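Local coordinates for protein beta-2-microglobulin (Ctenopharyngodon idella, PDB 6LBE) that pairs as the immunoglobulin-like light chain with a bony fish MHC class I heavy chain, and probably supports peptide presentation, at residues 8-12 / 92-96. Coordinates in Å, arbitrary orientation, origin at the centre of the assembly. Numbering follows the deposited sequence.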
# COMPACT_ATOMS: atom_id res chain seq x y z
N VAL B 8 -8.71 1.84 10.51
CA VAL B 8 -7.55 2.52 11.09
C VAL B 8 -6.80 1.57 12.02
O VAL B 8 -7.41 0.91 12.87
CB VAL B 8 -7.96 3.81 11.83
CG1 VAL B 8 -6.83 4.33 12.67
CG2 VAL B 8 -8.35 4.86 10.83
N GLN B 9 -5.48 1.49 11.84
CA GLN B 9 -4.63 0.59 12.62
C GLN B 9 -3.43 1.36 13.15
O GLN B 9 -2.64 1.90 12.37
CB GLN B 9 -4.17 -0.60 11.79
CG GLN B 9 -5.27 -1.61 11.57
CD GLN B 9 -4.91 -2.66 10.54
OE1 GLN B 9 -5.15 -2.47 9.34
NE2 GLN B 9 -4.37 -3.77 10.99
N VAL B 10 -3.31 1.42 14.48
CA VAL B 10 -2.21 2.09 15.17
C VAL B 10 -1.29 1.03 15.76
O VAL B 10 -1.74 0.16 16.51
CB VAL B 10 -2.71 3.03 16.28
CG1 VAL B 10 -1.66 4.08 16.61
CG2 VAL B 10 -4.05 3.66 15.90
N TYR B 11 -0.01 1.11 15.44
CA TYR B 11 0.97 0.16 15.95
C TYR B 11 2.34 0.82 15.96
O TYR B 11 2.54 1.90 15.40
CB TYR B 11 1.01 -1.12 15.11
CG TYR B 11 1.14 -0.90 13.61
CD1 TYR B 11 0.01 -0.63 12.83
CD2 TYR B 11 2.37 -0.97 12.97
CE1 TYR B 11 0.11 -0.44 11.46
CE2 TYR B 11 2.49 -0.78 11.60
CZ TYR B 11 1.35 -0.52 10.84
OH TYR B 11 1.44 -0.34 9.48
N SER B 12 3.29 0.13 16.59
CA SER B 12 4.69 0.52 16.62
C SER B 12 5.50 -0.39 15.70
O SER B 12 5.14 -1.54 15.46
CB SER B 12 5.24 0.47 18.04
OG SER B 12 4.71 -0.63 18.76
N SER B 92 -10.72 9.15 16.86
CA SER B 92 -9.46 8.96 17.56
C SER B 92 -9.28 7.49 17.94
O SER B 92 -10.22 6.86 18.41
CB SER B 92 -9.40 9.83 18.81
OG SER B 92 -8.44 9.36 19.73
N TYR B 93 -8.07 6.98 17.75
CA TYR B 93 -7.74 5.57 17.92
C TYR B 93 -6.47 5.49 18.76
O TYR B 93 -5.46 6.08 18.39
CB TYR B 93 -7.54 4.87 16.57
CG TYR B 93 -8.73 4.97 15.65
CD1 TYR B 93 -8.96 6.12 14.87
CD2 TYR B 93 -9.64 3.93 15.55
CE1 TYR B 93 -10.05 6.22 14.04
CE2 TYR B 93 -10.72 4.01 14.70
CZ TYR B 93 -10.93 5.16 13.96
OH TYR B 93 -12.02 5.23 13.13
N THR B 94 -6.53 4.75 19.86
CA THR B 94 -5.48 4.77 20.88
C THR B 94 -4.48 3.64 20.67
O THR B 94 -4.85 2.47 20.57
CB THR B 94 -6.11 4.68 22.27
OG1 THR B 94 -7.07 5.73 22.42
CG2 THR B 94 -5.04 4.84 23.34
N TRP B 95 -3.21 3.98 20.62
CA TRP B 95 -2.20 2.95 20.47
C TRP B 95 -2.16 2.06 21.71
O TRP B 95 -2.01 2.55 22.84
CB TRP B 95 -0.84 3.57 20.21
CG TRP B 95 0.27 2.57 20.15
CD1 TRP B 95 0.53 1.68 19.14
CD2 TRP B 95 1.28 2.36 21.14
NE1 TRP B 95 1.64 0.93 19.45
CE2 TRP B 95 2.12 1.32 20.67
CE3 TRP B 95 1.56 2.94 22.39
CZ2 TRP B 95 3.22 0.86 21.40
CZ3 TRP B 95 2.64 2.48 23.11
CH2 TRP B 95 3.46 1.45 22.62
N GLU B 96 -2.31 0.75 21.49
CA GLU B 96 -2.21 -0.23 22.54
C GLU B 96 -0.99 -1.12 22.30
O GLU B 96 -0.95 -1.85 21.30
CB GLU B 96 -3.47 -1.08 22.59
CG GLU B 96 -4.72 -0.31 22.93
CD GLU B 96 -4.69 0.28 24.34
OE1 GLU B 96 -3.76 -0.03 25.13
OE2 GLU B 96 -5.62 1.07 24.65
O HOH W 1 2.13 -2.00 18.69
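Strands 7-12 and 91-94 are outer strands of the two facing sheets of this C1-set immunoglobulin sandwich. Segments 8-12 and 92-96 meet across the gap between those sheets, along one side of the sandwich. The closest CA pair is V10 with W95, at 5.4 Å.

The contact starts at Y93, whose CA-to-CB bond points toward 8-12. V8 sits over one face of its ring in a CH-pi contact: V8 CB is 3.7 Å from the Y93 ring centroid and only 5° off the ring normal. V8 CG1 is 3.5 Å from Y93 CD1. V10 packs beside the base of the same side chain, with V10 CG2 3.8 Å from Y93 CB. V10 also touches W95, with V10 CG1 3.7 Å from W95 CB. T94, between Y93 and W95, points away.

W95 starts out sideways, but its indole reaches the end of strand 7-12. S12 OG lies near the plane of the indole, 3.4 Å from W95 CZ2, and bonds to the backbone of N14. Water 1 accepts hydrogen bonds from W95 NE1 (3.1 Å) and S12 N (3.2 Å). Elsewhere the indole meets F71 edge-to-face and touches L24. Y11 points away from 92-96, and its hydroxyl bonds to the backbone of the MHC class I antigen chain.

No direct hydrogen bond links the segments, as expected between facing sheets. Each is hydrogen-bonded into its own sheet. The direct contact is mostly apolar: V8 on the Y93 face, V10 against Y93 and W95, and the indole edge at the end of strand 7-12. One water joins two donors that cannot pair.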